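Uncharacterized protein (Bacteroides uniformis ATCC 8492, PDB 4Q68) is probably a cell-wall amidase of the NlpC/P60 class that cleaves N-acetylmuramoyl-L-alanine linkages of peptidoglycan. Local coordinates at residues P169-K172 against D173-I177; D6-S9 against N10-Y14; H156-K160 against A161-A165. One frame throughout, in Å; residues are numbered along the deposited sequence.

Contact 1: residues P169-K172 against D173-I177; sequences PWIK and DGDII
Asp175 reaches back across the bend of the chain to Lys172, and polar bonds dominate this contact. The backbone N of Lys172 donates to Asp175 OD2 over 2.8 Å in an almost straight bond, with an N-H...O angle of 174°. The N-H does not arrive in the plane of the carboxylate; it meets OD2 from above, 63° out of that plane. CG of Asp175 lies anti to its own carbonyl carbon (chi1 -75°), which turns the carboxylate back over the bend toward this N-H. In the reverse direction, Asp175 N donates to Lys172 O at 3.0 Å. The two residues are therefore joined twice, once through a side chain and once through the main chain.

The main-chain bond closes a type II beta turn from Lys172 to Asp175, which leads directly into strand 176-181 of the antiparallel sheet. Gly174 is third, with the positive phi that a type II turn puts there and that glycine takes up easily. Asp173, at the second position, turns its side chain away from 169-172, and OD1 accepts the backbone N of Tyr196.

Charge also bears on the turn. Asp175 OD1 forms a salt bridge with Arg237, so both oxygens of this buried carboxylate have partners, an arrangement that would be expected to stabilise the ionised form. Lys172 runs the other way: its chain bends at the last torsion and, in the conformer given, NZ donates to Pro169 O at 2.9 Å.

Apolar contacts are fewer. Ile171 sets CG2 4.4 Å from Ile177 CD1, a loose branched-aliphatic contact suited to a buried place, while its CG1 rests 3.6 Å above one face of the Trp170 ring, toward the rim. The indole itself packs on Val107, Thr108 and Met111 of helix 107-111.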
loop_
_atom_site.group_PDB
_atom_site.type_symbol
_atom_site.label_atom_id
_atom_site.label_comp_id
_atom_site.label_asym_id
_atom_site.label_seq_id
_atom_site.Cartn_x
_atom_site.Cartn_y
_atom_site.Cartn_z
ATOM N N PRO A 169 16.659 2.513 12.874
ATOM C CA PRO A 169 17.229 1.179 12.671
ATOM C C PRO A 169 16.206 0.045 12.547
ATOM O O PRO A 169 16.551 -1.021 12.054
ATOM C CB PRO A 169 18.129 0.990 13.898
ATOM C CG PRO A 169 17.617 1.938 14.904
ATOM C CD PRO A 169 17.114 3.115 14.139
ATOM N N TRP A 170 14.970 0.280 12.974
ATOM C CA TRP A 170 13.922 -0.713 12.833
ATOM C C TRP A 170 13.145 -0.613 11.514
ATOM O O TRP A 170 12.280 -1.433 11.263
ATOM C CB TRP A 170 12.978 -0.661 14.035
ATOM C CG TRP A 170 12.375 0.657 14.349
ATOM C CD1 TRP A 170 12.811 1.541 15.282
ATOM C CD2 TRP A 170 11.176 1.213 13.806
ATOM N NE1 TRP A 170 11.975 2.624 15.348
ATOM C CE2 TRP A 170 10.963 2.450 14.448
ATOM C CE3 TRP A 170 10.260 0.786 12.844
ATOM C CZ2 TRP A 170 9.863 3.256 14.169
ATOM C CZ3 TRP A 170 9.165 1.591 12.567
ATOM C CH2 TRP A 170 8.981 2.816 13.223
ATOM N N ILE A 171 13.454 0.388 10.691
ATOM C CA ILE A 171 12.945 0.470 9.327
ATOM C C ILE A 171 14.063 -0.064 8.443
ATOM O O ILE A 171 15.186 0.451 8.505
ATOM C CB ILE A 171 12.570 1.903 8.916
ATOM C CG1 ILE A 171 11.510 2.460 9.864
ATOM C CG2 ILE A 171 12.117 1.918 7.455
ATOM C CD1 ILE A 171 11.232 3.936 9.698
ATOM N N LYS A 172 13.758 -1.079 7.642
ATOM C CA LYS A 172 14.762 -1.795 6.865
ATOM C C LYS A 172 14.508 -1.705 5.358
ATOM O O LYS A 172 13.357 -1.561 4.904
ATOM C CB LYS A 172 14.761 -3.257 7.305
ATOM C CG LYS A 172 15.087 -3.394 8.783
ATOM C CD LYS A 172 15.187 -4.808 9.289
ATOM C CE LYS A 172 15.414 -4.813 10.800
ATOM N NZ LYS A 172 16.451 -3.820 11.189
ATOM N N ASP A 173 15.581 -1.822 4.585
ATOM C CA ASP A 173 15.466 -1.963 3.141
ATOM C C ASP A 173 14.382 -2.982 2.811
ATOM O O ASP A 173 14.328 -4.078 3.385
ATOM C CB ASP A 173 16.778 -2.478 2.546
ATOM C CG ASP A 173 17.796 -1.394 2.282
ATOM O OD1 ASP A 173 17.405 -0.230 2.098
ATOM O OD2 ASP A 173 19.014 -1.724 2.250
ATOM N N GLY A 174 13.515 -2.613 1.877
ATOM C CA GLY A 174 12.452 -3.512 1.422
ATOM C C GLY A 174 11.158 -3.430 2.196
ATOM O O GLY A 174 10.166 -4.008 1.769
ATOM N N ASP A 175 11.150 -2.728 3.329
ATOM C CA ASP A 175 9.915 -2.549 4.049
ATOM C C ASP A 175 8.910 -1.788 3.188
ATOM O O ASP A 175 9.254 -0.938 2.364
ATOM C CB ASP A 175 10.120 -1.791 5.357
ATOM C CG ASP A 175 10.758 -2.633 6.468
ATOM O OD1 ASP A 175 10.872 -3.869 6.304
ATOM O OD2 ASP A 175 11.100 -2.041 7.517
ATOM N N ILE A 176 7.648 -2.105 3.420
ATOM C CA ILE A 176 6.546 -1.420 2.762
ATOM C C ILE A 176 6.133 -0.232 3.626
ATOM O O ILE A 176 5.877 -0.370 4.828
ATOM C CB ILE A 176 5.378 -2.399 2.554
ATOM C CG1 ILE A 176 5.792 -3.509 1.587
ATOM C CG2 ILE A 176 4.148 -1.662 2.050
ATOM C CD1 ILE A 176 4.892 -4.717 1.616
ATOM N N ILE A 177 6.069 0.935 2.994
ATOM C CA ILE A 177 5.740 2.178 3.657
ATOM C C ILE A 177 4.356 2.612 3.191
ATOM O O ILE A 177 4.119 2.742 1.994
ATOM C CB ILE A 177 6.766 3.264 3.295
ATOM C CG1 ILE A 177 8.207 2.828 3.629
ATOM C CG2 ILE A 177 6.399 4.589 3.956
ATOM C CD1 ILE A 177 8.448 2.454 5.085
#

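Contact 2: residues D6-S9 against N10-Y14; sequences DMLS and NGIKY
Asn10 follows Asp6 by one helical turn, and its backbone N donates to Asp6 O at 2.9 Å. The same i to i+4 pattern links Gly11 to Met7, a selenomethionine here, Ile12 to Leu8, and Lys13 to Ser9; the last bond, Lys13 N to Ser9 O, is the longest at 3.1 Å.

Polar side chains gather along one flank. In the conformers given, Asn10 OD1 accepts Lys13 NZ at 2.8 Å, and it also receives a hydrogen bond from a water that is itself hydrogen-bonded to Ser9 OG. The amide suits this buried position because its other end can donate: ND2 bonds to Thr52 OG1. Ser9 OG sits between its own backbone N and carbonyl carbon (chi1 64°), which brings it back along the helix to bond Lys5 O while it holds the water. Lys13, extended beyond CG, passes CG 3.4 Å from Ser9 O before its amine reaches Asn10.

Apolar contact occupies a different flank. Leu8 and Ile12 lie side by side and point the same way, with Leu8 CD1 4.2 Å from Ile12 CG1, a loose van der Waals contact between branched chains one turn apart.

Helix 2-12 is thus two-sided: Asp6 and Asn10 pack on Thr52 and Glu51 of helix 41-53, whereas Met7 and Leu8 rest on Ile193 and Phe195 of strand 188-197.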
loop_
_atom_site.group_PDB
_atom_site.type_symbol
_atom_site.label_atom_id
_atom_site.label_comp_id
_atom_site.label_asym_id
_atom_site.label_seq_id
_atom_site.Cartn_x
_atom_site.Cartn_y
_atom_site.Cartn_z
ATOM N N ASP A 6 15.509 -8.744 -1.199
ATOM C CA ASP A 6 14.788 -9.191 -2.373
ATOM C C ASP A 6 13.582 -8.289 -2.684
ATOM O O ASP A 6 13.312 -7.984 -3.836
ATOM C CB ASP A 6 14.338 -10.645 -2.217
ATOM C CG ASP A 6 15.496 -11.637 -2.188
ATOM O OD1 ASP A 6 16.643 -11.278 -2.523
ATOM O OD2 ASP A 6 15.232 -12.790 -1.792
HETATM N N MSE A 7 12.848 -7.853 -1.664
HETATM C CA MSE A 7 11.794 -6.846 -1.870
HETATM C C MSE A 7 12.378 -5.604 -2.533
HETATM O O MSE A 7 11.810 -5.074 -3.492
HETATM C CB MSE A 7 11.184 -6.436 -0.522
HETATM C CG MSE A 7 10.147 -7.359 0.042
HETATM SE SE MSE A 7 8.456 -7.294 -0.916
HETATM C CE MSE A 7 8.056 -5.410 -0.751
ATOM N N LEU A 8 13.496 -5.114 -2.010
ATOM C CA LEU A 8 14.115 -3.915 -2.565
ATOM C C LEU A 8 14.579 -4.133 -4.007
ATOM O O LEU A 8 14.306 -3.310 -4.876
ATOM C CB LEU A 8 15.278 -3.471 -1.683
ATOM C CG LEU A 8 16.094 -2.291 -2.219
ATOM C CD1 LEU A 8 15.224 -1.047 -2.427
ATOM C CD2 LEU A 8 17.253 -1.984 -1.294
ATOM N N SER A 9 15.277 -5.232 -4.274
ATOM C CA SER A 9 15.776 -5.436 -5.616
ATOM C C SER A 9 14.616 -5.636 -6.593
ATOM O O SER A 9 14.682 -5.145 -7.718
ATOM C CB SER A 9 16.804 -6.560 -5.652
ATOM O OG SER A 9 16.240 -7.782 -5.293
ATOM N N ASN A 10 13.545 -6.304 -6.172
ATOM C CA ASN A 10 12.397 -6.439 -7.058
ATOM C C ASN A 10 11.699 -5.092 -7.290
ATOM O O ASN A 10 11.219 -4.838 -8.394
ATOM C CB ASN A 10 11.424 -7.500 -6.552
ATOM C CG ASN A 10 11.966 -8.895 -6.723
ATOM O OD1 ASN A 10 12.821 -9.134 -7.593
ATOM N ND2 ASN A 10 11.484 -9.829 -5.911
ATOM N N GLY A 11 11.679 -4.219 -6.288
ATOM C CA GLY A 11 11.179 -2.874 -6.496
ATOM C C GLY A 11 12.040 -2.073 -7.469
ATOM O O GLY A 11 11.517 -1.381 -8.340
ATOM N N ILE A 12 13.362 -2.186 -7.343
ATOM C CA ILE A 12 14.305 -1.494 -8.226
ATOM C C ILE A 12 14.104 -1.909 -9.680
ATOM O O ILE A 12 14.302 -1.108 -10.594
ATOM C CB ILE A 12 15.765 -1.748 -7.771
ATOM C CG1 ILE A 12 16.072 -0.950 -6.496
ATOM C CG2 ILE A 12 16.781 -1.425 -8.882
ATOM C CD1 ILE A 12 15.872 0.551 -6.621
ATOM N N LYS A 13 13.694 -3.158 -9.914
ATOM C CA LYS A 13 13.374 -3.640 -11.271
ATOM C C LYS A 13 12.283 -2.856 -11.963
ATOM O O LYS A 13 12.188 -2.878 -13.192
ATOM C CB LYS A 13 12.931 -5.103 -11.275
ATOM C CG LYS A 13 14.026 -6.082 -10.945
ATOM C CD LYS A 13 13.566 -7.522 -11.076
ATOM C CE LYS A 13 14.472 -8.468 -10.321
ATOM N NZ LYS A 13 13.833 -9.793 -10.098
ATOM N N TYR A 14 11.432 -2.179 -11.183
ATOM C CA TYR A 14 10.351 -1.356 -11.739
ATOM C C TYR A 14 10.748 0.090 -12.024
ATOM O O TYR A 14 9.923 0.854 -12.509
ATOM C CB TYR A 14 9.129 -1.369 -10.807
ATOM C CG TYR A 14 8.297 -2.615 -10.952
ATOM C CD1 TYR A 14 8.651 -3.787 -10.305
ATOM C CD2 TYR A 14 7.161 -2.639 -11.757
ATOM C CE1 TYR A 14 7.900 -4.945 -10.461
ATOM C CE2 TYR A 14 6.400 -3.785 -11.900
ATOM C CZ TYR A 14 6.775 -4.936 -11.264
ATOM O OH TYR A 14 6.023 -6.073 -11.446
HETATM O O HOH W 1 15.477 -9.399 -7.279
#

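Contact 3: residues H156-K160 against A161-A165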
loop_
_atom_site.group_PDB
_atom_site.type_symbol
_atom_site.label_atom_id
_atom_site.label_comp_id
_atom_site.label_asym_id
_atom_site.label_seq_id
_atom_site.Cartn_x
_atom_site.Cartn_y
_atom_site.Cartn_z
ATOM N N HIS A 156 -0.888 1.633 15.167
ATOM C CA HIS A 156 0.329 2.363 15.445
ATOM C C HIS A 156 0.866 3.004 14.189
ATOM O O HIS A 156 0.755 2.448 13.097
ATOM C CB HIS A 156 1.368 1.433 16.032
ATOM C CG HIS A 156 1.002 0.912 17.380
ATOM N ND1 HIS A 156 1.764 1.171 18.491
ATOM C CD2 HIS A 156 -0.031 0.146 17.806
ATOM C CE1 HIS A 156 1.211 0.603 19.548
ATOM N NE2 HIS A 156 0.114 -0.018 19.162
ATOM N N TYR A 157 1.467 4.175 14.337
ATOM C CA TYR A 157 2.090 4.845 13.202
ATOM C C TYR A 157 3.243 5.672 13.728
ATOM O O TYR A 157 3.348 5.915 14.934
ATOM C CB TYR A 157 1.080 5.723 12.424
ATOM C CG TYR A 157 0.748 7.047 13.087
ATOM C CD1 TYR A 157 0.105 7.096 14.314
ATOM C CD2 TYR A 157 1.115 8.239 12.507
ATOM C CE1 TYR A 157 -0.149 8.299 14.944
ATOM C CE2 TYR A 157 0.851 9.450 13.134
ATOM C CZ TYR A 157 0.220 9.471 14.354
ATOM O OH TYR A 157 -0.030 10.663 15.001
ATOM N N LEU A 158 4.108 6.111 12.820
ATOM C CA LEU A 158 5.224 6.973 13.157
ATOM C C LEU A 158 4.886 8.375 12.657
ATOM O O LEU A 158 4.806 8.591 11.443
ATOM C CB LEU A 158 6.497 6.474 12.466
ATOM C CG LEU A 158 7.760 7.263 12.814
ATOM C CD1 LEU A 158 8.179 7.069 14.270
ATOM C CD2 LEU A 158 8.887 6.867 11.882
ATOM N N PRO A 159 4.661 9.341 13.569
ATOM C CA PRO A 159 4.417 10.716 13.117
ATOM C C PRO A 159 5.599 11.242 12.322
ATOM O O PRO A 159 6.751 10.942 12.638
ATOM C CB PRO A 159 4.241 11.492 14.426
ATOM C CG PRO A 159 3.830 10.445 15.422
ATOM C CD PRO A 159 4.597 9.218 15.036
ATOM N N LYS A 160 5.322 12.065 11.324
ATOM C CA LYS A 160 6.381 12.462 10.413
ATOM C C LYS A 160 7.531 13.213 11.074
ATOM O O LYS A 160 8.672 13.050 10.635
ATOM C CB LYS A 160 5.833 13.216 9.210
ATOM C CG LYS A 160 5.215 14.544 9.480
ATOM C CD LYS A 160 4.780 15.081 8.143
ATOM C CE LYS A 160 4.070 16.380 8.249
ATOM N NZ LYS A 160 3.473 16.762 6.943
ATOM N N ALA A 161 7.280 13.976 12.128
ATOM C CA ALA A 161 8.374 14.680 12.807
ATOM C C ALA A 161 9.361 13.736 13.483
ATOM O O ALA A 161 10.476 14.149 13.778
ATOM C CB ALA A 161 7.838 15.686 13.798
ATOM N N LYS A 162 8.955 12.485 13.697
ATOM C CA LYS A 162 9.785 11.494 14.363
ATOM C C LYS A 162 10.545 10.613 13.381
ATOM O O LYS A 162 11.224 9.679 13.805
ATOM C CB LYS A 162 8.936 10.663 15.322
ATOM C CG LYS A 162 8.300 11.512 16.408
ATOM C CD LYS A 162 7.599 10.684 17.457
ATOM C CE LYS A 162 6.905 11.559 18.486
ATOM N NZ LYS A 162 6.353 10.753 19.598
ATOM N N LEU A 163 10.464 10.919 12.079
ATOM C CA LEU A 163 11.237 10.195 11.070
ATOM C C LEU A 163 12.448 11.008 10.627
ATOM O O LEU A 163 12.281 12.020 9.955
ATOM C CB LEU A 163 10.391 9.877 9.838
ATOM C CG LEU A 163 11.176 9.062 8.795
ATOM C CD1 LEU A 163 11.533 7.663 9.295
ATOM C CD2 LEU A 163 10.392 8.950 7.514
ATOM N N PRO A 164 13.668 10.569 10.980
ATOM C CA PRO A 164 14.840 11.278 10.490
ATOM C C PRO A 164 15.108 11.039 9.006
ATOM O O PRO A 164 14.668 10.046 8.424
ATOM C CB PRO A 164 15.978 10.666 11.317
ATOM C CG PRO A 164 15.313 10.042 12.504
ATOM C CD PRO A 164 14.035 9.535 11.957
ATOM N N ALA A 165 15.896 11.922 8.417
ATOM C CA ALA A 165 16.361 11.724 7.051
ATOM C C ALA A 165 17.091 10.396 6.873
ATOM O O ALA A 165 16.931 9.741 5.846
ATOM C CB ALA A 165 17.256 12.883 6.631
#
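A short 3-10 turn follows strand 158-159 at the edge of the antiparallel sheet, and this contact folds the strand's end against the chain leaving the turn. Lys162 N donates to Pro159 O at 2.9 Å, and Leu163 N to Lys160 O at 3.1 Å, two successive i to i+3 bonds. Both donors stand above the carbonyl planes, the second by 62°, as the tight winding brings each N-H across its acceptor. Pro159, which has no N-H, suits a place where the turn uses only its carbonyl.

Leu158 carries the apolar part with both branches. Its CD1 lies 3.8 Å from Lys162 CB, while CD2 meets Leu163 CD1 at 3.8 Å, the two leucines crossing at about a right angle. In Leu163, CG anti to the backbone N (chi1 -178°) directs the branched end toward Leu158 and on to Leu220 and Leu224 of helix 220-225. The extended Lys162 passes obliquely over Pro159, CD to CD at 4.1 Å, and ends in a salt bridge with Asp114. Lys160 diverges; in the conformer given, its NZ bonds the carbonyl oxygens of Trp230 and Leu224.

The chemistry is thus divided: leucines fill the buried side, Lys162 lends its aliphatic stem to the packing, and both amines fasten the turn to other parts of the chain.

From the N terminus the chain first meets contact 2, within helix 2-12, then contact 3 at the turn after strand 158-159, and finally contact 1 at the turn into strand 176-181. Each closes only a few residues; the three follow in series, and none nests in or crosses another. Contact 1 is the meeting point. On one flank its turn packs against the first helix, Asp173 CG lying 3.7 Å from Leu8 CD2; on another, Ile171 CD1 touches Leu163 CD1 at 3.8 Å. Contacts 2 and 3 stay about 14 Å apart at their nearest atoms, so contact 1 bridges the N-terminal helix and the 3-10 turn beside the sheet.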